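Local atomic coordinates of homoaconitase small subunit (PDB entry 2PKP), a protein that forms the small subunit of a broad-specificity hydro-lyase that reversibly dehydrates (R)-homocitrate to cis-homoaconitate and hydrates this to homoisocitrate. Residues 101-106 against 134-139; 109-115 against 127-132. All blocks are in the same frame, centred on the assembly; numbering follows the deposited sequence.

Interaction 1: residues 101-106 against 134-139; sequences IPIIAN and IKCETP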
loop_
_atom_site.group_PDB
_atom_site.type_symbol
_atom_site.label_atom_id
_atom_site.label_comp_id
_atom_site.label_asym_id
_atom_site.label_seq_id
_atom_site.Cartn_x
_atom_site.Cartn_y
_atom_site.Cartn_z
ATOM N N ILE A 101 -5.461 -8.531 -3.415
ATOM C CA ILE A 101 -6.906 -8.660 -3.235
ATOM C C ILE A 101 -7.757 -8.834 -4.491
ATOM O O ILE A 101 -7.845 -7.942 -5.336
ATOM C CB ILE A 101 -7.465 -7.449 -2.454
ATOM C CG1 ILE A 101 -6.704 -7.286 -1.137
ATOM C CG2 ILE A 101 -8.954 -7.651 -2.174
ATOM C CD1 ILE A 101 -6.940 -5.945 -0.455
ATOM N N PRO A 102 -8.409 -9.992 -4.622
ATOM C CA PRO A 102 -9.257 -10.251 -5.783
ATOM C C PRO A 102 -10.666 -9.783 -5.423
ATOM O O PRO A 102 -11.256 -10.255 -4.445
ATOM C CB PRO A 102 -9.194 -11.770 -5.945
ATOM C CG PRO A 102 -8.198 -12.247 -4.874
ATOM C CD PRO A 102 -8.280 -11.206 -3.807
ATOM N N ILE A 103 -11.196 -8.853 -6.205
ATOM C CA ILE A 103 -12.529 -8.322 -5.966
ATOM C C ILE A 103 -13.450 -8.663 -7.140
ATOM O O ILE A 103 -13.077 -8.475 -8.296
ATOM C CB ILE A 103 -12.453 -6.799 -5.774
ATOM C CG1 ILE A 103 -11.688 -6.500 -4.481
ATOM C CG2 ILE A 103 -13.849 -6.192 -5.753
ATOM C CD1 ILE A 103 -11.273 -5.075 -4.340
ATOM N N ILE A 104 -14.636 -9.183 -6.837
ATOM C CA ILE A 104 -15.611 -9.541 -7.871
ATOM C C ILE A 104 -16.660 -8.443 -8.029
ATOM O O ILE A 104 -17.207 -7.961 -7.043
ATOM C CB ILE A 104 -16.323 -10.869 -7.524
ATOM C CG1 ILE A 104 -15.304 -12.012 -7.547
ATOM C CG2 ILE A 104 -17.468 -11.147 -8.520
ATOM C CD1 ILE A 104 -15.888 -13.362 -7.156
ATOM N N ALA A 105 -16.923 -8.044 -9.271
ATOM C CA ALA A 105 -17.911 -7.003 -9.563
ATOM C C ALA A 105 -18.251 -6.989 -11.048
ATOM O O ALA A 105 -17.553 -7.608 -11.860
ATOM C CB ALA A 105 -17.367 -5.631 -9.153
ATOM N N ASN A 106 -19.322 -6.284 -11.408
ATOM C CA ASN A 106 -19.689 -6.186 -12.814
ATOM C C ASN A 106 -18.796 -5.105 -13.411
ATOM O O ASN A 106 -19.136 -3.919 -13.388
ATOM C CB ASN A 106 -21.161 -5.802 -12.989
ATOM C CG ASN A 106 -21.550 -5.681 -14.455
ATOM O OD1 ASN A 106 -20.753 -5.985 -15.353
ATOM N ND2 ASN A 106 -22.774 -5.236 -14.707
ATOM N N ILE A 134 -20.911 0.859 -7.412
ATOM C CA ILE A 134 -21.414 -0.478 -7.687
ATOM C C ILE A 134 -21.026 -1.411 -6.553
ATOM O O ILE A 134 -20.040 -1.176 -5.849
ATOM C CB ILE A 134 -20.862 -1.047 -9.020
ATOM C CG1 ILE A 134 -19.347 -1.251 -8.923
ATOM C CG2 ILE A 134 -21.191 -0.094 -10.172
ATOM C CD1 ILE A 134 -18.712 -1.779 -10.216
ATOM N N LYS A 135 -21.817 -2.459 -6.353
ATOM C CA LYS A 135 -21.509 -3.417 -5.307
ATOM C C LYS A 135 -20.409 -4.349 -5.796
ATOM O O LYS A 135 -20.237 -4.547 -7.000
ATOM C CB LYS A 135 -22.740 -4.256 -4.947
ATOM C CG LYS A 135 -23.827 -3.482 -4.220
ATOM C CD LYS A 135 -24.940 -4.405 -3.762
ATOM C CE LYS A 135 -26.001 -3.652 -2.978
ATOM N NZ LYS A 135 -27.143 -4.548 -2.659
ATOM N N CYS A 136 -19.664 -4.910 -4.851
ATOM C CA CYS A 136 -18.613 -5.860 -5.173
ATOM C C CYS A 136 -18.614 -6.909 -4.071
ATOM O O CYS A 136 -19.276 -6.753 -3.045
ATOM C CB CYS A 136 -17.235 -5.182 -5.249
ATOM S SG CYS A 136 -16.581 -4.505 -3.689
ATOM N N GLU A 137 -17.887 -7.986 -4.303
ATOM C CA GLU A 137 -17.783 -9.047 -3.328
ATOM C C GLU A 137 -16.309 -9.224 -3.020
ATOM O O GLU A 137 -15.497 -9.470 -3.922
ATOM C CB GLU A 137 -18.370 -10.346 -3.879
ATOM C CG GLU A 137 -18.003 -11.573 -3.056
ATOM C CD GLU A 137 -18.816 -12.797 -3.429
ATOM O OE1 GLU A 137 -18.956 -13.069 -4.640
ATOM O OE2 GLU A 137 -19.310 -13.490 -2.509
ATOM N N THR A 138 -15.966 -9.071 -1.748
ATOM C CA THR A 138 -14.591 -9.210 -1.305
ATOM C C THR A 138 -14.405 -10.589 -0.675
ATOM O O THR A 138 -15.376 -11.275 -0.361
ATOM C CB THR A 138 -14.250 -8.144 -0.259
ATOM O OG1 THR A 138 -15.068 -8.340 0.898
ATOM C CG2 THR A 138 -14.508 -6.745 -0.821
ATOM N N PRO A 139 -13.148 -11.013 -0.486
ATOM C CA PRO A 139 -12.884 -12.322 0.114
ATOM C C PRO A 139 -13.397 -12.395 1.560
ATOM O O PRO A 139 -13.426 -11.391 2.274
ATOM C CB PRO A 139 -11.360 -12.435 0.032
ATOM C CG PRO A 139 -11.013 -11.595 -1.162
ATOM C CD PRO A 139 -11.897 -10.392 -0.960
HETATM O O HOH W 1 -13.613 -11.490 -4.007
HETATM O O HOH W 2 -20.999 -4.968 -9.499
#
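Ile104 and Glu137 form an antiparallel hydrogen-bonded pair, a single bridge, and their side chains lie alongside one another, pointing the same way. The backbone evidence is reciprocal: Ile104 N gives a nearly straight bond to Glu137 O (3.1 Å, 174° at the hydrogen), and Glu137 N returns one to Ile104 O at 2.8 Å, in the carbonyl plane. CG of Glu137 stands opposite its own backbone N (chi1 166°) and the chain runs on extended, which carries OE1 to 4.0 Å from Ile104 CD1.

On the reverse face, Ile103 presents its CG2 branch to Cys136, 3.6 Å from CB and 3.8 Å from SG. Ala105 CB also meets Cys136 CB there, and Ile134 CD1 lies beyond it. Toward the start of 101-106 and the end of 134-139, the Pro102 and Pro139 rings cross obliquely, with Pro102 CD 3.8 Å from Pro139 CG. One water donates to both Pro102 O and Glu137 O, and a second links Asn106 N to Lys135 O, extending the link on either side of the bridge.

This one bridge joins strand 101-104 to the chain running on from strand 132-135, the two outermost strands of the sheet, and closes the beta barrel. Ala105, Ile134 and Cys136 pack on Ile125 of strand 124-127, Ile103 rests on Ala81 of strand 81-84, and both prolines touch Tyr92 of helix 89-98.

Interaction 2: residues 109-115 against 127-132; sequences EIKDGDI and ITNKNK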
loop_
_atom_site.group_PDB
_atom_site.type_symbol
_atom_site.label_atom_id
_atom_site.label_comp_id
_atom_site.label_asym_id
_atom_site.label_seq_id
_atom_site.Cartn_x
_atom_site.Cartn_y
_atom_site.Cartn_z
ATOM N N GLU A 109 -19.268 -1.868 -15.751
ATOM C CA GLU A 109 -19.565 -0.555 -15.186
ATOM C C GLU A 109 -18.327 0.320 -15.079
ATOM O O GLU A 109 -18.428 1.509 -14.776
ATOM C CB GLU A 109 -20.181 -0.699 -13.787
ATOM C CG GLU A 109 -21.502 -1.461 -13.728
ATOM C CD GLU A 109 -22.670 -0.708 -14.362
ATOM O OE1 GLU A 109 -22.511 0.479 -14.705
ATOM O OE2 GLU A 109 -23.757 -1.305 -14.504
ATOM N N ILE A 110 -17.162 -0.267 -15.320
ATOM C CA ILE A 110 -15.905 0.463 -15.219
ATOM C C ILE A 110 -15.192 0.596 -16.561
ATOM O O ILE A 110 -15.071 -0.376 -17.312
ATOM C CB ILE A 110 -14.955 -0.226 -14.217
ATOM C CG1 ILE A 110 -15.668 -0.407 -12.868
ATOM C CG2 ILE A 110 -13.686 0.598 -14.054
ATOM C CD1 ILE A 110 -14.904 -1.278 -11.874
ATOM N N LYS A 111 -14.716 1.804 -16.848
ATOM C CA LYS A 111 -14.016 2.080 -18.095
ATOM C C LYS A 111 -12.550 2.336 -17.818
ATOM O O LYS A 111 -12.184 2.741 -16.715
ATOM C CB LYS A 111 -14.619 3.303 -18.791
ATOM C CG LYS A 111 -16.064 3.128 -19.217
ATOM C CD LYS A 111 -16.191 2.033 -20.263
ATOM C CE LYS A 111 -17.623 1.923 -20.782
ATOM N NZ LYS A 111 -17.735 0.937 -21.905
ATOM N N ASP A 112 -11.713 2.105 -18.824
ATOM C CA ASP A 112 -10.283 2.320 -18.677
ATOM C C ASP A 112 -10.060 3.776 -18.307
ATOM O O ASP A 112 -10.714 4.663 -18.854
ATOM C CB ASP A 112 -9.555 2.001 -19.984
ATOM C CG ASP A 112 -8.053 2.040 -19.831
ATOM O OD1 ASP A 112 -7.519 1.258 -19.018
ATOM O OD2 ASP A 112 -7.403 2.858 -20.517
ATOM N N GLY A 113 -9.155 4.018 -17.362
ATOM C CA GLY A 113 -8.875 5.379 -16.945
ATOM C C GLY A 113 -9.794 5.934 -15.868
ATOM O O GLY A 113 -9.564 7.042 -15.377
ATOM N N ASP A 114 -10.839 5.200 -15.500
ATOM C CA ASP A 114 -11.733 5.690 -14.446
ATOM C C ASP A 114 -10.961 5.713 -13.136
ATOM O O ASP A 114 -9.999 4.965 -12.960
ATOM C CB ASP A 114 -12.955 4.775 -14.249
ATOM C CG ASP A 114 -14.049 5.003 -15.290
ATOM O OD1 ASP A 114 -14.093 6.088 -15.904
ATOM O OD2 ASP A 114 -14.880 4.093 -15.475
ATOM N N ILE A 115 -11.364 6.591 -12.224
ATOM C CA ILE A 115 -10.737 6.636 -10.912
ATOM C C ILE A 115 -11.703 5.831 -10.043
ATOM O O ILE A 115 -12.880 6.185 -9.930
ATOM C CB ILE A 115 -10.632 8.077 -10.374
ATOM C CG1 ILE A 115 -9.788 8.924 -11.334
ATOM C CG2 ILE A 115 -10.023 8.064 -8.967
ATOM C CD1 ILE A 115 -8.400 8.371 -11.590
ATOM N N ILE A 127 -16.982 4.849 -8.457
ATOM C CA ILE A 127 -16.338 5.263 -9.697
ATOM C C ILE A 127 -16.537 6.770 -9.649
ATOM O O ILE A 127 -17.492 7.312 -10.212
ATOM C CB ILE A 127 -17.051 4.644 -10.915
ATOM C CG1 ILE A 127 -17.220 3.136 -10.686
ATOM C CG2 ILE A 127 -16.237 4.898 -12.179
ATOM C CD1 ILE A 127 -17.980 2.418 -11.773
ATOM N N THR A 128 -15.624 7.427 -8.939
ATOM C CA THR A 128 -15.675 8.861 -8.700
ATOM C C THR A 128 -15.924 9.773 -9.890
ATOM O O THR A 128 -16.732 10.687 -9.793
ATOM C CB THR A 128 -14.400 9.334 -7.965
ATOM O OG1 THR A 128 -13.264 9.187 -8.824
ATOM C CG2 THR A 128 -14.183 8.499 -6.700
ATOM N N ASN A 129 -15.246 9.540 -11.010
ATOM C CA ASN A 129 -15.439 10.396 -12.177
ATOM C C ASN A 129 -16.734 10.111 -12.951
ATOM O O ASN A 129 -17.051 10.808 -13.921
ATOM C CB ASN A 129 -14.232 10.280 -13.116
ATOM C CG ASN A 129 -13.985 8.849 -13.575
ATOM O OD1 ASN A 129 -13.787 7.947 -12.758
ATOM N ND2 ASN A 129 -14.000 8.636 -14.888
ATOM N N LYS A 130 -17.493 9.103 -12.527
ATOM C CA LYS A 130 -18.736 8.768 -13.220
ATOM C C LYS A 130 -19.975 8.913 -12.329
ATOM O O LYS A 130 -21.079 8.537 -12.719
ATOM C CB LYS A 130 -18.664 7.338 -13.768
ATOM C CG LYS A 130 -17.645 7.123 -14.889
ATOM C CD LYS A 130 -18.003 7.937 -16.131
ATOM C CE LYS A 130 -17.480 7.286 -17.419
ATOM N NZ LYS A 130 -15.998 7.167 -17.481
ATOM N N ASN A 131 -19.786 9.457 -11.133
ATOM C CA ASN A 131 -20.883 9.644 -10.194
ATOM C C ASN A 131 -21.752 8.405 -10.000
ATOM O O ASN A 131 -22.977 8.464 -10.104
ATOM C CB ASN A 131 -21.764 10.821 -10.619
ATOM C CG ASN A 131 -21.080 12.148 -10.414
ATOM O OD1 ASN A 131 -20.422 12.364 -9.394
ATOM N ND2 ASN A 131 -21.233 13.049 -11.375
ATOM N N LYS A 132 -21.108 7.279 -9.730
ATOM C CA LYS A 132 -21.837 6.053 -9.482
ATOM C C LYS A 132 -21.024 5.100 -8.619
ATOM O O LYS A 132 -19.795 5.165 -8.572
ATOM C CB LYS A 132 -22.244 5.375 -10.793
ATOM C CG LYS A 132 -21.114 4.940 -11.704
ATOM C CD LYS A 132 -21.701 4.152 -12.879
ATOM C CE LYS A 132 -20.640 3.660 -13.836
ATOM N NZ LYS A 132 -21.262 2.869 -14.936
#
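Ile115 and Thr128 bring the two backbones nearest, CA atoms 5.9 Å apart, but the bond from Thr128 N to Ile115 O is weak. Each segment contains a turn. In 109-115, the loop leading into strand 115-119, residues 111-114 form a type II beta turn (Gly113 phi 86°), tied to Ala7 of strand 2-9 through the backbone of Gly113 and Asp114. Segment 127-132 is the hairpin connection between antiparallel strands 124-127 and 132-135: Lys130 N bonds Ile127 O, and Ile127 N bonds Lys132 O.

The side chain of Asp114 joins the two. Its OD2 accepts Lys111 N from above the carboxylate plane at 2.7 Å, bracing its own turn. OD1 faces the other segment and is gripped twice: Lys130 NZ, on a chain bent at chi2 and chi4, takes the syn lone pair in a 2.7 Å salt bridge, while Asn129 ND2 comes from above the carboxylate plane, also at 2.7 Å. The Asn129 amide is turned 58° from the carboxylate, and its OD1 accepts Ile115 N at 2.8 Å; using both ends fixes the amide's rotation. The extended Lys132 brings NZ to 2.7 Å from Glu109 OE1, nearly along the C-O axis. Off to one side of both salt bridges, Ile127 CD1 lies 3.8 Å from Ile110 CG1.

With Asp114 replaced by an alanine, Lys130 is likely to lose its counter-charge, the Asn129 amide its hold at the ND2 end, and Lys111 N its acceptor. These three donors are consistent with an ionised carboxylate, its buried charge offset by Lys130 and shared between the two turns.

Interaction 2 is nested along the chain inside the loop closed by interaction 1, and their centres lie about 15 Å apart. They meet directly through Ile134, whose CG2 is 3.8 Å from Glu109 CB and whose CD1 is 4.2 Å from Ile110 CD1. Strand 132-135 connects them, leaving the turn of interaction 2 and running into the seam of interaction 1. Backbone bonds, two waters and apolar side chains close the barrel in interaction 1, while a largely polar network ties the turns where strand 115-119 begins, 124-127 ends and 132-135 begins. Both lie away from the zinc ligands Asp13 and Cys63 and from Arg26, the residue critical for substrate specificity.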